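Local coordinates for ripening-associated protein (Musa acuminata, PDB 4PIT) that binds mannose-containing glycans as a jacalin-related lectin, holding dimannose in two neighbouring pockets, at residues Asn82-Phe94 / Ile121-Ile135. The protein carries 1 engineered substitution. Residues are numbered along the deposited sequence; the frame is centred on the assembly and turned at random.
Engineered in segment 82-94: Thr84 (natural residue His). With MAN (alpha-D-mannopyranose), chain F; MAN (alpha-D-mannopyranose), chain C; MAN (alpha-D-mannopyranose), chain G; MAN (alpha-D-mannopyranose), chain D.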
ATOM      1  N   ASN B  82     -11.280  -3.620  15.617  1.00 13.48           N
ATOM      2  CA  ASN B  82     -12.209  -2.898  16.477  1.00 13.78           C
ATOM      3  C   ASN B  82     -11.858  -3.293  17.872  1.00 15.22           C
ATOM      4  O   ASN B  82     -11.872  -4.484  18.166  1.00 16.37           O
ATOM      5  CB  ASN B  82     -13.643  -3.344  16.180  1.00 16.38           C
ATOM      6  CG  ASN B  82     -14.143  -2.886  14.848  1.00 41.90           C
ATOM      7  OD1 ASN B  82     -14.004  -1.719  14.488  1.00 28.98           O
ATOM      8  ND2 ASN B  82     -14.697  -3.813  14.072  1.00 39.89           N
ATOM      9  N   TYR B  83     -11.472  -2.353  18.711  1.00 11.49           N
ATOM     10  CA  TYR B  83     -11.040  -2.689  20.058  1.00 10.76           C
ATOM     11  C   TYR B  83     -11.441  -1.573  21.005  1.00 13.09           C
ATOM     12  O   TYR B  83     -11.098  -0.421  20.789  1.00 13.05           O
ATOM     13  CB  TYR B  83      -9.513  -2.914  20.066  1.00 12.43           C
ATOM     14  CG  TYR B  83      -8.951  -3.338  21.406  1.00 14.05           C
ATOM     15  CD1 TYR B  83      -9.043  -4.660  21.839  1.00 14.82           C
ATOM     16  CD2 TYR B  83      -8.255  -2.436  22.207  1.00 14.07           C
ATOM     17  CE1 TYR B  83      -8.428  -5.077  23.025  1.00 14.05           C
ATOM     18  CE2 TYR B  83      -7.674  -2.832  23.402  1.00 14.22           C
ATOM     19  CZ  TYR B  83      -7.751  -4.155  23.801  1.00 18.23           C
ATOM     20  OH  TYR B  83      -7.164  -4.514  24.988  1.00 18.65           O
ATOM     21  N   THR B  84     -12.188  -1.925  22.070  1.00 12.48           N
ATOM     22  CA  THR B  84     -12.728  -0.954  23.046  1.00 11.61           C
ATOM     23  C   THR B  84     -13.580   0.142  22.346  1.00 13.05           C
ATOM     24  O   THR B  84     -13.744   1.237  22.871  1.00 13.35           O
ATOM     25  CB  THR B  84     -11.631  -0.357  23.982  1.00 14.70           C
ATOM     26  OG1 THR B  84     -10.786   0.571  23.267  1.00 12.78           O
ATOM     27  CG2 THR B  84     -10.789  -1.443  24.666  1.00 14.38           C
ATOM     28  N   GLY B  85     -14.183  -0.217  21.210  1.00 10.69           N
ATOM     29  CA  GLY B  85     -14.993   0.706  20.429  1.00 11.81           C
ATOM     30  C   GLY B  85     -14.219   1.617  19.506  1.00 15.74           C
ATOM     31  O   GLY B  85     -14.810   2.511  18.896  1.00 16.94           O
ATOM     32  N   ALA B  86     -12.881   1.439  19.445  1.00 12.16           N
ATOM     33  CA  ALA B  86     -12.033   2.246  18.572  1.00 11.57           C
ATOM     34  C   ALA B  86     -11.537   1.399  17.409  1.00 13.46           C
ATOM     35  O   ALA B  86     -11.418   0.174  17.540  1.00 14.29           O
ATOM     36  CB  ALA B  86     -10.837   2.769  19.376  1.00 12.47           C
ATOM     37  N   VAL B  87     -11.243   2.057  16.275  1.00  9.43           N
ATOM     38  CA  VAL B  87     -10.699   1.395  15.094  1.00  9.48           C
ATOM     39  C   VAL B  87      -9.205   1.659  15.163  1.00 11.24           C
ATOM     40  O   VAL B  87      -8.777   2.804  14.955  1.00 10.67           O
ATOM     41  CB  VAL B  87     -11.357   1.935  13.798  1.00 13.52           C
ATOM     42  CG1 VAL B  87     -10.680   1.324  12.560  1.00 13.08           C
ATOM     43  CG2 VAL B  87     -12.857   1.621  13.794  1.00 13.22           C
ATOM     44  N   VAL B  88      -8.420   0.625  15.463  1.00  9.44           N
ATOM     45  CA  VAL B  88      -6.977   0.810  15.666  1.00  8.80           C
ATOM     46  C   VAL B  88      -6.175  -0.289  14.989  1.00 10.11           C
ATOM     47  O   VAL B  88      -6.739  -1.211  14.387  1.00 11.06           O
ATOM     48  CB  VAL B  88      -6.670   0.807  17.203  1.00 11.32           C
ATOM     49  CG1 VAL B  88      -7.415   1.930  17.943  1.00 10.89           C
ATOM     50  CG2 VAL B  88      -6.968  -0.568  17.830  1.00 11.51           C
ATOM     51  N   LEU B  89      -4.844  -0.195  15.073  1.00  7.95           N
ATOM     52  CA  LEU B  89      -4.016  -1.273  14.562  1.00  7.99           C
ATOM     53  C   LEU B  89      -4.054  -2.394  15.577  1.00 10.06           C
ATOM     54  O   LEU B  89      -3.601  -2.225  16.720  1.00  9.77           O
ATOM     55  CB  LEU B  89      -2.577  -0.782  14.331  1.00  8.50           C
ATOM     56  CG  LEU B  89      -2.421   0.176  13.156  1.00 14.74           C
ATOM     57  CD1 LEU B  89      -1.175   0.964  13.331  1.00 16.97           C
ATOM     58  CD2 LEU B  89      -2.432  -0.594  11.808  1.00 18.23           C
ATOM     59  N   GLY B  90      -4.639  -3.526  15.190  1.00  9.10           N
ATOM     60  CA  GLY B  90      -4.653  -4.709  16.048  1.00  9.96           C
ATOM     61  C   GLY B  90      -3.357  -5.503  15.998  1.00 13.14           C
ATOM     62  O   GLY B  90      -2.977  -6.169  16.970  1.00 12.96           O
ATOM     63  N   LYS B  91      -2.683  -5.451  14.829  1.00  9.85           N
ATOM     64  CA  LYS B  91      -1.410  -6.119  14.559  1.00 10.18           C
ATOM     65  C   LYS B  91      -0.598  -5.248  13.634  1.00 11.76           C
ATOM     66  O   LYS B  91      -1.181  -4.635  12.735  1.00 10.02           O
ATOM     67  CB  LYS B  91      -1.619  -7.493  13.904  1.00 12.68           C
ATOM     68  CG  LYS B  91      -2.432  -8.469  14.712  1.00 14.20           C
ATOM     69  CD  LYS B  91      -2.378  -9.851  14.119  1.00 17.02           C
ATOM     70  CE  LYS B  91      -3.201 -10.769  14.971  1.00 16.32           C
ATOM     71  NZ  LYS B  91      -3.236 -12.152  14.394  1.00 23.72           N
ATOM     72  N   LEU B  92       0.723  -5.262  13.799  1.00  8.84           N
ATOM     73  CA  LEU B  92       1.618  -4.498  12.923  1.00  8.80           C
ATOM     74  C   LEU B  92       2.959  -5.197  12.819  1.00 11.74           C
ATOM     75  O   LEU B  92       3.590  -5.523  13.822  1.00 11.59           O
ATOM     76  CB  LEU B  92       1.797  -3.069  13.464  1.00  9.42           C
ATOM     77  CG  LEU B  92       2.745  -2.133  12.672  1.00 11.87           C
ATOM     78  CD1 LEU B  92       2.159  -1.813  11.303  1.00 12.42           C
ATOM     79  CD2 LEU B  92       2.939  -0.828  13.419  1.00 13.04           C
ATOM     80  N   GLY B  93       3.414  -5.348  11.596  1.00 10.19           N
ATOM     81  CA  GLY B  93       4.736  -5.900  11.363  1.00 10.42           C
ATOM     82  C   GLY B  93       5.440  -5.196  10.230  1.00 11.96           C
ATOM     83  O   GLY B  93       4.840  -4.388   9.509  1.00 10.32           O
ATOM     84  N   PHE B  94       6.739  -5.519  10.073  1.00  9.76           N
ATOM     85  CA  PHE B  94       7.563  -4.930   9.014  1.00  9.92           C
ATOM     86  C   PHE B  94       8.502  -5.948   8.449  1.00 14.31           C
ATOM     87  O   PHE B  94       8.920  -6.868   9.166  1.00 14.60           O
ATOM     88  CB  PHE B  94       8.434  -3.786   9.580  1.00 10.67           C
ATOM     89  CG  PHE B  94       7.671  -2.546   9.964  1.00 10.87           C
ATOM     90  CD1 PHE B  94       7.147  -2.400  11.246  1.00 13.80           C
ATOM     91  CD2 PHE B  94       7.468  -1.525   9.043  1.00 11.50           C
ATOM     92  CE1 PHE B  94       6.436  -1.242  11.602  1.00 13.61           C
ATOM     93  CE2 PHE B  94       6.747  -0.364   9.402  1.00 13.95           C
ATOM     94  CZ  PHE B  94       6.239  -0.237  10.680  1.00 12.36           C
ATOM     95  N   ILE B 121      10.857   2.409   2.873  1.00  9.20           N
ATOM     96  CA  ILE B 121      10.174   3.350   3.762  1.00  7.80           C
ATOM     97  C   ILE B 121      11.156   4.376   4.247  1.00 11.30           C
ATOM     98  O   ILE B 121      12.242   4.014   4.747  1.00 12.36           O
ATOM     99  CB  ILE B 121       9.530   2.569   4.925  1.00 10.05           C
ATOM    100  CG1 ILE B 121       8.350   1.752   4.333  1.00 10.02           C
ATOM    101  CG2 ILE B 121       9.072   3.520   6.053  1.00 11.52           C
ATOM    102  CD1 ILE B 121       7.886   0.623   5.259  1.00 12.36           C
ATOM    103  N   SER B 122      10.766   5.664   4.163  1.00  8.22           N
ATOM    104  CA  SER B 122      11.674   6.718   4.604  1.00  9.99           C
ATOM    105  C   SER B 122      11.129   7.595   5.735  1.00 12.70           C
ATOM    106  O   SER B 122      11.821   8.532   6.158  1.00 14.15           O
ATOM    107  CB  SER B 122      12.019   7.612   3.419  1.00 12.00           C
ATOM    108  OG  SER B 122      10.837   8.164   2.865  1.00 13.63           O
ATOM    109  N   GLY B 123       9.919   7.325   6.226  1.00  9.22           N
ATOM    110  CA  GLY B 123       9.338   8.106   7.300  1.00  9.00           C
ATOM    111  C   GLY B 123       7.951   7.567   7.593  1.00  9.36           C
ATOM    112  O   GLY B 123       7.419   6.725   6.857  1.00  9.48           O
ATOM    113  N   PHE B 124       7.347   8.102   8.650  1.00  8.40           N
ATOM    114  CA  PHE B 124       6.048   7.667   9.120  1.00  7.93           C
ATOM    115  C   PHE B 124       5.105   8.804   9.366  1.00  9.67           C
ATOM    116  O   PHE B 124       5.501   9.909   9.707  1.00  9.79           O
ATOM    117  CB  PHE B 124       6.195   6.912  10.465  1.00  9.11           C
ATOM    118  CG  PHE B 124       6.886   5.582  10.335  1.00 10.11           C
ATOM    119  CD1 PHE B 124       6.189   4.464   9.897  1.00 10.85           C
ATOM    120  CD2 PHE B 124       8.221   5.438  10.695  1.00 13.14           C
ATOM    121  CE1 PHE B 124       6.817   3.223   9.791  1.00 11.97           C
ATOM    122  CE2 PHE B 124       8.846   4.189  10.598  1.00 14.86           C
ATOM    123  CZ  PHE B 124       8.132   3.089  10.159  1.00 12.67           C
ATOM    124  N   PHE B 125       3.825   8.499   9.260  1.00  6.35           N
ATOM    125  CA  PHE B 125       2.746   9.404   9.662  1.00  6.92           C
ATOM    126  C   PHE B 125       1.614   8.501  10.161  1.00  8.25           C
ATOM    127  O   PHE B 125       1.690   7.277  10.013  1.00  8.84           O
ATOM    128  CB  PHE B 125       2.312  10.371   8.531  1.00  8.79           C
ATOM    129  CG  PHE B 125       1.651   9.733   7.337  1.00  8.29           C
ATOM    130  CD1 PHE B 125       2.411   9.114   6.347  1.00  9.02           C
ATOM    131  CD2 PHE B 125       0.258   9.696   7.230  1.00 10.08           C
ATOM    132  CE1 PHE B 125       1.792   8.515   5.232  1.00  9.31           C
ATOM    133  CE2 PHE B 125      -0.359   9.099   6.111  1.00 11.08           C
ATOM    134  CZ  PHE B 125       0.417   8.502   5.126  1.00  9.62           C
ATOM    135  N   GLY B 126       0.602   9.083  10.783  1.00  8.68           N
ATOM    136  CA  GLY B 126      -0.541   8.283  11.235  1.00  8.44           C
ATOM    137  C   GLY B 126      -1.328   9.008  12.289  1.00  8.78           C
ATOM    138  O   GLY B 126      -1.446  10.242  12.235  1.00  8.32           O
ATOM    139  N   ARG B 127      -1.948   8.245  13.202  1.00  6.48           N
ATOM    140  CA  ARG B 127      -2.761   8.841  14.263  1.00  7.47           C
ATOM    141  C   ARG B 127      -2.554   8.010  15.517  1.00  9.30           C
ATOM    142  O   ARG B 127      -2.395   6.787  15.438  1.00  8.47           O
ATOM    143  CB  ARG B 127      -4.270   8.862  13.878  1.00  9.21           C
ATOM    144  CG  ARG B 127      -4.579   9.638  12.577  1.00  8.68           C
ATOM    145  CD  ARG B 127      -6.096   9.695  12.300  1.00 10.07           C
ATOM    146  NE  ARG B 127      -6.722  10.564  13.281  1.00 12.05           N
ATOM    147  CZ  ARG B 127      -6.842  11.876  13.158  1.00 14.33           C
ATOM    148  NH1 ARG B 127      -7.388  12.586  14.130  1.00 14.03           N
ATOM    149  NH2 ARG B 127      -6.384  12.498  12.070  1.00 14.44           N
ATOM    150  N   GLY B 128      -2.511   8.692  16.651  1.00  8.78           N
ATOM    151  CA  GLY B 128      -2.323   8.008  17.931  1.00  8.60           C
ATOM    152  C   GLY B 128      -3.173   8.607  19.032  1.00 10.63           C
ATOM    153  O   GLY B 128      -3.410   9.813  19.051  1.00 10.90           O
ATOM    154  N   GLY B 129      -3.602   7.759  19.957  1.00  9.41           N
ATOM    155  CA  GLY B 129      -4.412   8.155  21.116  1.00  9.10           C
ATOM    156  C   GLY B 129      -3.988   7.284  22.271  1.00 11.43           C
ATOM    157  O   GLY B 129      -2.790   7.224  22.591  1.00 12.60           O
ATOM    158  N   LYS B 130      -4.922   6.544  22.858  1.00  8.81           N
ATOM    159  CA  LYS B 130      -4.545   5.538  23.840  1.00  8.64           C
ATOM    160  C   LYS B 130      -3.787   4.389  23.160  1.00 10.75           C
ATOM    161  O   LYS B 130      -2.914   3.756  23.772  1.00 11.53           O
ATOM    162  CB  LYS B 130      -5.797   5.012  24.546  1.00 10.12           C
ATOM    163  CG  LYS B 130      -5.478   4.050  25.687  1.00 11.43           C
ATOM    164  CD  LYS B 130      -6.773   3.615  26.397  1.00 12.77           C
ATOM    165  CE  LYS B 130      -6.489   2.487  27.377  1.00 21.81           C
ATOM    166  NZ  LYS B 130      -5.674   2.955  28.526  1.00 26.80           N
ATOM    167  N   PHE B 131      -4.169   4.082  21.902  1.00  8.12           N
ATOM    168  CA  PHE B 131      -3.522   3.055  21.099  1.00  8.49           C
ATOM    169  C   PHE B 131      -3.035   3.703  19.797  1.00  8.90           C
ATOM    170  O   PHE B 131      -3.166   4.918  19.599  1.00  9.38           O
ATOM    171  CB  PHE B 131      -4.497   1.888  20.815  1.00  8.86           C
ATOM    172  CG  PHE B 131      -5.183   1.366  22.076  1.00  9.36           C
ATOM    173  CD1 PHE B 131      -4.440   0.791  23.102  1.00 10.85           C
ATOM    174  CD2 PHE B 131      -6.568   1.463  22.228  1.00 10.25           C
ATOM    175  CE1 PHE B 131      -5.061   0.341  24.280  1.00 11.80           C
ATOM    176  CE2 PHE B 131      -7.196   0.967  23.391  1.00 13.17           C
ATOM    177  CZ  PHE B 131      -6.433   0.418  24.409  1.00 11.04           C
ATOM    178  N   LEU B 132      -2.444   2.888  18.919  1.00  8.20           N
ATOM    179  CA  LEU B 132      -2.007   3.399  17.642  1.00  8.72           C
ATOM    180  C   LEU B 132      -3.182   3.290  16.663  1.00  9.20           C
ATOM    181  O   LEU B 132      -3.405   2.226  16.062  1.00  9.92           O
ATOM    182  CB  LEU B 132      -0.776   2.645  17.146  1.00  9.63           C
ATOM    183  CG  LEU B 132      -0.047   3.321  15.987  1.00 12.90           C
ATOM    184  CD1 LEU B 132       0.440   4.729  16.335  1.00 13.96           C
ATOM    185  CD2 LEU B 132       1.128   2.466  15.578  1.00 16.21           C
ATOM    186  N   ASP B 133      -3.920   4.404  16.505  1.00  7.74           N
ATOM    187  CA  ASP B 133      -5.086   4.424  15.628  1.00  6.59           C
ATOM    188  C   ASP B 133      -4.765   4.131  14.195  1.00  9.68           C
ATOM    189  O   ASP B 133      -5.524   3.411  13.540  1.00  9.61           O
ATOM    190  CB  ASP B 133      -5.769   5.791  15.690  1.00  8.00           C
ATOM    191  CG  ASP B 133      -6.310   6.096  17.072  1.00  9.85           C
ATOM    192  OD1 ASP B 133      -5.483   6.322  18.002  1.00 10.70           O
ATOM    193  OD2 ASP B 133      -7.554   6.032  17.254  1.00 11.62           O
ATOM    194  N   ALA B 134      -3.653   4.703  13.678  1.00  8.59           N
ATOM    195  CA  ALA B 134      -3.367   4.512  12.248  1.00  7.68           C
ATOM    196  C   ALA B 134      -1.903   4.740  11.965  1.00  9.85           C
ATOM    197  O   ALA B 134      -1.219   5.450  12.702  1.00  9.05           O
ATOM    198  CB  ALA B 134      -4.207   5.476  11.417  1.00  7.68           C
ATOM    199  N   ILE B 135      -1.435   4.151  10.870  1.00  7.67           N
ATOM    200  CA  ILE B 135      -0.044   4.354  10.435  1.00  7.38           C
ATOM    201  C   ILE B 135       0.018   4.377   8.917  1.00  9.69           C
ATOM    202  O   ILE B 135      -0.680   3.630   8.243  1.00  9.96           O
ATOM    203  CB  ILE B 135       0.899   3.278  11.053  1.00 10.40           C
ATOM    204  CG1 ILE B 135       2.381   3.703  10.881  1.00 12.63           C
ATOM    205  CG2 ILE B 135       0.618   1.877  10.477  1.00 11.81           C
ATOM    206  CD1 ILE B 135       3.418   2.840  11.738  1.00 17.55           C
TER
HETATM  207  C1  MAN F   2      -8.739   6.945  23.209  1.00 13.16           C
HETATM  208  C2  MAN F   2      -8.809   8.312  22.543  1.00 12.80           C
HETATM  209  C3  MAN F   2      -9.363   8.186  21.126  1.00 11.81           C
HETATM  210  C4  MAN F   2      -8.556   7.165  20.323  1.00 10.94           C
HETATM  211  C5  MAN F   2      -8.476   5.842  21.080  1.00 10.33           C
HETATM  212  C6  MAN F   2      -7.578   4.829  20.416  1.00  9.59           C
HETATM  213  O2  MAN F   2      -7.483   8.841  22.497  1.00 13.52           O
HETATM  214  O3  MAN F   2      -9.368   9.446  20.466  1.00 13.05           O
HETATM  215  O4  MAN F   2      -9.205   6.924  19.077  1.00  9.32           O
HETATM  216  O5  MAN F   2      -7.954   6.044  22.410  1.00 11.57           O
HETATM  217  O6  MAN F   2      -6.231   5.311  20.355  1.00 10.05           O
HETATM  218  C1  MAN C   1     -10.367   4.076  23.414  1.00 14.69           C
HETATM  219  C2  MAN C   1     -10.265   5.356  24.238  1.00 12.39           C
HETATM  220  C3  MAN C   1     -11.594   5.597  24.953  1.00 15.46           C
HETATM  221  C4  MAN C   1     -12.723   5.699  23.927  1.00 18.62           C
HETATM  222  C5  MAN C   1     -12.745   4.470  23.018  1.00 17.55           C
HETATM  223  C6  MAN C   1     -13.683   4.620  21.836  1.00 17.85           C
HETATM  224  O1  MAN C   1     -10.491   2.936  24.290  1.00 15.64           O
HETATM  225  O2  MAN C   1     -10.083   6.466  23.369  1.00 12.38           O
HETATM  226  O3  MAN C   1     -11.526   6.814  25.682  1.00 17.12           O
HETATM  227  O4  MAN C   1     -13.969   5.785  24.621  1.00 20.63           O
HETATM  228  O5  MAN C   1     -11.434   4.215  22.473  1.00 15.92           O
HETATM  229  O6  MAN C   1     -13.423   5.811  21.072  1.00 17.64           O
HETATM  230  C1  MAN G   2      -3.143  -5.834  27.261  1.00 21.13           C
HETATM  231  C2  MAN G   2      -1.855  -5.350  27.917  1.00 19.12           C
HETATM  232  C3  MAN G   2      -1.808  -3.822  27.970  1.00 17.74           C
HETATM  233  C4  MAN G   2      -2.079  -3.199  26.601  1.00 14.99           C
HETATM  234  C5  MAN G   2      -3.381  -3.739  26.009  1.00 13.08           C
HETATM  235  C6  MAN G   2      -3.627  -3.276  24.583  1.00 12.59           C
HETATM  236  O2  MAN G   2      -0.758  -5.878  27.188  1.00 20.87           O
HETATM  237  O3  MAN G   2      -0.553  -3.364  28.457  1.00 19.32           O
HETATM  238  O4  MAN G   2      -2.188  -1.795  26.771  1.00 15.12           O
HETATM  239  O5  MAN G   2      -3.342  -5.177  25.989  1.00 15.04           O
HETATM  240  O6  MAN G   2      -2.588  -3.699  23.692  1.00 12.01           O
HETATM  241  C1  MAN D   1      -6.567  -5.343  28.000  1.00 37.99           C
HETATM  242  C2  MAN D   1      -5.407  -6.343  27.948  1.00 33.64           C
HETATM  243  C3  MAN D   1      -5.592  -7.445  28.992  1.00 40.99           C
HETATM  244  C4  MAN D   1      -5.829  -6.849  30.376  1.00 44.76           C
HETATM  245  C5  MAN D   1      -7.012  -5.888  30.301  1.00 44.47           C
HETATM  246  C6  MAN D   1      -7.347  -5.204  31.604  1.00 46.05           C
HETATM  247  O1  MAN D   1      -7.730  -5.935  27.497  1.00 39.55           O
HETATM  248  O2  MAN D   1      -4.205  -5.622  28.185  1.00 22.53           O
HETATM  249  O3  MAN D   1      -4.473  -8.324  29.007  1.00 43.46           O
HETATM  250  O4  MAN D   1      -6.077  -7.883  31.324  1.00 48.28           O
HETATM  251  O5  MAN D   1      -6.740  -4.857  29.336  1.00 40.48           O
HETATM  252  O6  MAN D   1      -8.676  -4.703  31.574  1.00 46.57           O
HETATM  253  O   HOH W   1      -9.311   5.339  15.504  1.00 10.67           O
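Tyr83 turns the edge of its ring to the face of Phe131 in a T-shaped pair, the planes at 72° and Tyr83 CE2 3.6 Å from Phe131 CZ. Phe131 stands between two mannose sites and belongs to both, with Tyr83 on the side of the second. In the first, Asp133 grips one sugar with both carboxylate oxygens: Asp133 OD1 accepts from O6 of the chain F mannose, and Asp133 OD2 from its O4 at 2.6 Å. Backbone N-H groups of Lys130 and Phe131 bind O5 and O6 of that sugar, while Val88 CG1 lies 3.8 Å from its C6. The chain C mannose gives its O1 hydroxyl to OG1 of the engineered Thr84, which in turn donates to Tyr83 O, an oxygen also held by Ala86 N from the opposite face of its plane in the type I' turn 83–86. In the second site, Asp35 fixes the Tyr83 hydroxyl.

Behind the sugars, Leu89 N donates to Leu132 O at 3.0 Å, nearly straight, tying the two chain segments together, and one water bridges Val87 O and Asp133 OD2. Deeper still, Leu89 CD1 touches both Leu132 CD2 and Ile135 CG2; the Leu89 CD1 to Ile135 CG2 approach is tight at 3.5 Å. A chi1 of 179°, with CG anti to the backbone N, carries Leu92 CD2 to Ile135 CD1, 4.1 Å away. Phe94 CE2 lies 3.6 Å from Phe124 CE1, the ring planes nearly perpendicular.

This is part of the core of the beta-prism fold, where three antiparallel sheets meet: strand 86–96, turning a corner at Gly90, packs against strands 118–128 and 134–140, with Val37 and Val40 of strand 37–46 against Leu132 and Phe112 of strand 110–116 touching Leu89 and Leu92.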